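Local atomic coordinates of 2-polyprenyl-6-methoxyphenol hydroxylase-like FAD-dependent oxidoreductase (Streptomyces sp. NRRL 11266, PDB entry 6UI5), a protein that binds flavin-adenine dinucleotide and belongs to the FAD-dependent oxidoreductases that resemble aromatic-ring hydroxylases. Residues 86-91 / 408-413; 380-385 / 404-409. One frame throughout, in Å; residues are numbered along the deposited sequence.

Interaction 1 (86-91 / 408-413)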
# COMPACT_ATOMS: atom_id res chain seq x y z
N GLN A 86 8.07 -4.49 18.45
CA GLN A 86 9.11 -4.92 19.37
C GLN A 86 8.76 -4.58 20.82
O GLN A 86 8.19 -3.53 21.11
CB GLN A 86 10.44 -4.28 18.97
CG GLN A 86 11.51 -4.24 20.04
CD GLN A 86 12.49 -5.39 19.93
OE1 GLN A 86 12.23 -6.40 19.25
NE2 GLN A 86 13.64 -5.25 20.58
N GLY A 87 9.13 -5.49 21.73
CA GLY A 87 9.17 -5.22 23.15
C GLY A 87 7.80 -5.13 23.76
O GLY A 87 6.79 -5.25 23.06
N PRO A 88 7.71 -4.96 25.08
CA PRO A 88 6.43 -4.59 25.70
C PRO A 88 6.09 -3.12 25.48
O PRO A 88 6.96 -2.24 25.59
CB PRO A 88 6.64 -4.89 27.19
CG PRO A 88 7.86 -5.76 27.25
CD PRO A 88 8.71 -5.37 26.08
N ARG A 89 4.82 -2.85 25.16
CA ARG A 89 4.28 -1.49 25.14
C ARG A 89 2.86 -1.42 25.67
O ARG A 89 2.37 -2.36 26.30
CB ARG A 89 4.33 -0.89 23.73
CG ARG A 89 5.51 -1.38 22.87
CD ARG A 89 6.37 -0.22 22.43
NE ARG A 89 7.59 -0.68 21.76
CZ ARG A 89 8.78 -0.11 21.87
NH1 ARG A 89 8.96 0.99 22.64
NH2 ARG A 89 9.83 -0.63 21.22
N GLU A 90 2.19 -0.31 25.40
CA GLU A 90 0.95 0.02 26.08
C GLU A 90 -0.22 0.03 25.11
O GLU A 90 -0.08 0.38 23.94
CB GLU A 90 1.03 1.41 26.73
CG GLU A 90 1.84 1.49 27.97
CD GLU A 90 1.96 2.92 28.45
OE1 GLU A 90 2.78 3.66 27.87
OE2 GLU A 90 1.23 3.29 29.39
N PRO A 91 -1.41 -0.34 25.59
CA PRO A 91 -2.63 0.02 24.87
C PRO A 91 -2.83 1.52 24.86
O PRO A 91 -2.37 2.23 25.76
CB PRO A 91 -3.73 -0.68 25.68
CG PRO A 91 -3.15 -0.72 27.10
CD PRO A 91 -1.68 -0.97 26.90
N PRO A 408 11.40 0.04 24.89
CA PRO A 408 10.12 -0.55 25.30
C PRO A 408 9.88 -0.47 26.81
O PRO A 408 10.78 -0.25 27.62
CB PRO A 408 10.24 -2.02 24.86
CG PRO A 408 11.40 -2.05 23.89
CD PRO A 408 12.32 -0.96 24.32
N LYS A 409 8.61 -0.67 27.17
CA LYS A 409 8.19 -0.47 28.56
C LYS A 409 8.69 -1.64 29.40
O LYS A 409 8.02 -2.66 29.53
CB LYS A 409 6.66 -0.32 28.66
CG LYS A 409 6.11 -0.27 30.08
CD LYS A 409 4.69 0.27 30.15
CE LYS A 409 4.68 1.78 30.29
NZ LYS A 409 3.71 2.25 31.34
N VAL A 410 9.89 -1.51 29.94
CA VAL A 410 10.47 -2.59 30.73
C VAL A 410 10.82 -2.03 32.09
O VAL A 410 11.14 -0.85 32.23
CB VAL A 410 11.72 -3.25 30.07
CG1 VAL A 410 11.33 -4.08 28.86
CG2 VAL A 410 12.79 -2.21 29.70
N GLN A 411 10.76 -2.90 33.08
CA GLN A 411 11.32 -2.59 34.39
C GLN A 411 12.84 -2.58 34.34
O GLN A 411 13.46 -3.45 33.73
CB GLN A 411 10.85 -3.62 35.41
CG GLN A 411 9.43 -3.47 35.82
CD GLN A 411 9.21 -2.15 36.48
OE1 GLN A 411 8.89 -1.15 35.83
NE2 GLN A 411 9.40 -2.11 37.80
N ILE A 412 13.45 -1.61 35.01
CA ILE A 412 14.86 -1.71 35.30
C ILE A 412 15.05 -1.56 36.80
O ILE A 412 14.54 -0.61 37.41
CB ILE A 412 15.70 -0.70 34.50
CG1 ILE A 412 15.37 0.71 34.89
CG2 ILE A 412 15.53 -0.90 32.98
CD1 ILE A 412 16.38 1.26 35.77
N LYS A 413 15.78 -2.50 37.40
CA LYS A 413 15.89 -2.60 38.84
C LYS A 413 17.24 -2.04 39.31
O LYS A 413 18.29 -2.53 38.91
CB LYS A 413 15.72 -4.05 39.28
CG LYS A 413 14.49 -4.72 38.71
CD LYS A 413 14.48 -6.19 39.07
CE LYS A 413 13.13 -6.84 38.85
NZ LYS A 413 12.70 -6.82 37.41
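A loop-to-loop contact joins the FAD-binding part of the chain to its C-terminal, thioredoxin-like part: residues 86-91, in the loop between strands 78-80 and 92-93, lie against 408-413, whose contacting residues 408-410 lead into strand 411-414. One backbone hydrogen bond fixes the alignment, K409 N to P88 O at 2.8 Å, with the N-H at 152° and the donor standing above the carbonyl plane. K409 is the centre of an inverse gamma turn.

P408 directs its CB toward the other loop, and both neighbours suit it. G87 brings its CA to 3.8 Å from P408 CB, where a side chain on G87 would collide with the proline, and its positive phi (74°) is one that glycine adopts readily. The guanidinium of R89 also lies with one face against the ring, P408 CB sitting 3.8 Å above the centre of that plane. R89 starts out away from the partner and is brought back by the bend at chi2 (-121°); NE then donates to Q86 O at 3.0 Å, which restrains the group's rotation, and NH1 forms a salt bridge with E52. Further along, P88 CD packs 4.0 Å from V410 CG1, two stiff, apolar residues crossing obliquely.

Near the solvent side, K409 leaves with CG anti to its backbone N, then bends at chi3 and chi4, so that NZ reaches E90 OE2 at 3.3 Å, a long salt bridge. The two side chains cross at about a right angle. The buried E90 carboxylate has R64 as its stronger partner, and the flanking positive charges would be expected to keep it ionised.

Around this seam, helix 48-55 supplies E52 to the R89 guanidinium, V410 and I412 rest on V459, and strand 411-414 runs on to pair with strand 417-420.

Interaction 2 (380-385 / 404-409)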
# COMPACT_ATOMS: atom_id res chain seq x y z
N THR A 380 1.04 4.69 16.10
CA THR A 380 1.07 4.83 17.56
C THR A 380 2.13 5.83 18.03
O THR A 380 2.32 6.00 19.24
CB THR A 380 1.29 3.50 18.26
OG1 THR A 380 2.53 2.92 17.82
CG2 THR A 380 0.15 2.53 17.95
N ASN A 381 2.81 6.49 17.09
CA ASN A 381 3.94 7.37 17.38
C ASN A 381 5.07 6.68 18.16
O ASN A 381 5.93 7.36 18.73
CB ASN A 381 3.46 8.63 18.10
CG ASN A 381 2.41 9.39 17.26
OD1 ASN A 381 1.23 9.41 17.60
ND2 ASN A 381 2.84 9.95 16.12
N LEU A 382 5.13 5.33 18.17
CA LEU A 382 6.41 4.66 18.44
C LEU A 382 7.39 5.01 17.35
O LEU A 382 8.53 5.40 17.61
CB LEU A 382 6.25 3.14 18.50
CG LEU A 382 5.31 2.68 19.61
CD1 LEU A 382 5.04 1.18 19.49
CD2 LEU A 382 5.88 3.11 20.98
N GLY A 383 6.94 4.84 16.11
CA GLY A 383 6.99 5.88 15.13
C GLY A 383 8.38 6.06 14.62
O GLY A 383 9.33 5.46 15.12
N PRO A 384 8.52 6.97 13.70
CA PRO A 384 9.74 7.04 12.88
C PRO A 384 10.99 6.95 13.75
O PRO A 384 11.20 7.80 14.63
CB PRO A 384 9.63 8.39 12.18
CG PRO A 384 8.80 9.24 13.17
CD PRO A 384 7.93 8.29 13.98
N ALA A 385 11.76 5.86 13.59
CA ALA A 385 13.11 5.80 14.11
C ALA A 385 13.90 7.02 13.65
O ALA A 385 13.86 7.39 12.48
CB ALA A 385 13.82 4.53 13.64
N GLY A 404 17.73 4.80 17.48
CA GLY A 404 16.88 5.88 17.03
C GLY A 404 15.48 5.84 17.57
O GLY A 404 14.61 6.53 17.02
N ARG A 405 15.21 5.03 18.60
CA ARG A 405 13.87 4.89 19.17
C ARG A 405 13.90 4.88 20.68
O ARG A 405 14.90 4.52 21.30
CB ARG A 405 13.17 3.62 18.69
CG ARG A 405 13.10 3.67 17.21
CD ARG A 405 12.08 2.83 16.59
NE ARG A 405 12.75 2.10 15.52
CZ ARG A 405 12.13 1.40 14.58
NH1 ARG A 405 12.84 0.75 13.65
NH2 ARG A 405 10.80 1.39 14.56
N ARG A 406 12.79 5.30 21.26
CA ARG A 406 12.62 5.17 22.69
C ARG A 406 12.42 3.70 23.03
O ARG A 406 11.75 2.96 22.30
CB ARG A 406 11.44 6.03 23.18
CG ARG A 406 11.70 7.58 23.14
CD ARG A 406 10.41 8.37 23.42
NE ARG A 406 9.33 7.58 22.87
CZ ARG A 406 8.74 7.83 21.72
NH1 ARG A 406 9.09 8.91 21.03
NH2 ARG A 406 7.79 7.01 21.29
N LEU A 407 12.99 3.28 24.15
CA LEU A 407 12.98 1.89 24.55
C LEU A 407 11.58 1.37 24.89
O LEU A 407 10.65 2.15 25.18
CB LEU A 407 13.89 1.73 25.76
CG LEU A 407 15.36 1.80 25.41
CD1 LEU A 407 16.13 1.88 26.72
CD2 LEU A 407 15.75 0.53 24.62
N PRO A 408 11.40 0.04 24.89
CA PRO A 408 10.12 -0.55 25.30
C PRO A 408 9.88 -0.47 26.81
O PRO A 408 10.78 -0.25 27.62
CB PRO A 408 10.24 -2.02 24.86
CG PRO A 408 11.40 -2.05 23.89
CD PRO A 408 12.32 -0.96 24.32
N LYS A 409 8.61 -0.67 27.17
CA LYS A 409 8.19 -0.47 28.56
C LYS A 409 8.69 -1.64 29.40
O LYS A 409 8.02 -2.66 29.53
CB LYS A 409 6.66 -0.32 28.66
CG LYS A 409 6.11 -0.27 30.08
CD LYS A 409 4.69 0.27 30.15
CE LYS A 409 4.68 1.78 30.29
NZ LYS A 409 3.71 2.25 31.34
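R406 and R405, consecutive arginines of 404-409, each meet the loop 380-385 differently. R406 uses its end: NH2 donates to N381 O at 3.2 Å, nearly straight at 166°. The oxygen lies in the guanidinium plane, at its edge, and the N-H arrives in the carbonyl plane on a lone pair. R405 offers the face of its guanidinium instead. A385 CB sits over it, 3.3 Å from R405 NE, and the short alanine side chain lets the flat group come this close. Beside it the backbones nearly touch, A385 CA making a CA-H...O contact with G404 O at 3.4 Å.

Both arginines carry CG beside the backbone N and bend at chi3, R406 at -33° and R405 at -131°, which turns their planar ends toward the partner loop. N381 is the first residue past helix 369-379 to leave helical backbone angles, at the positive phi of a Schellman motif, consistent with its carbonyl being available to R406; its side-chain OD1 is taken by N47. G383 and G404 also have positive phi, easily reached without a CB.

The contact thus ties the end of helix 369-379 to the loop leading into strand 411-414, at the start of the C-terminal part, with the N381 side chain about 7 Å from the bound FAD. Farther out, E52 forms a salt bridge with R406 NH2, and E377, in helix 369-379, with R405 NH2. The join therefore combines one directed hydrogen bond with the packing of A385 on R405, while the outer carboxylates probably fix the orientation of the guanidiniums and offset their charge.

In the fold
From the N terminus, the chain passes through 86-91, crosses the rest of the FAD-binding part and its long helices, and leaves helix 369-379 at 380-385. A short excursion without helix or strand brings it back at 404-409, where interaction 2 closes a small loop of 18 intervening residues. Interaction 1 closes a far larger one, of 316, at 408-413, and that span takes in all 18 of those residues, while P408 and K409 belong to both contacts. Their centres are 11 Å apart. R89 CD packs on L382 CD1 at 3.5 Å, so the three chain segments converge where the C-terminal part joins the FAD-binding part.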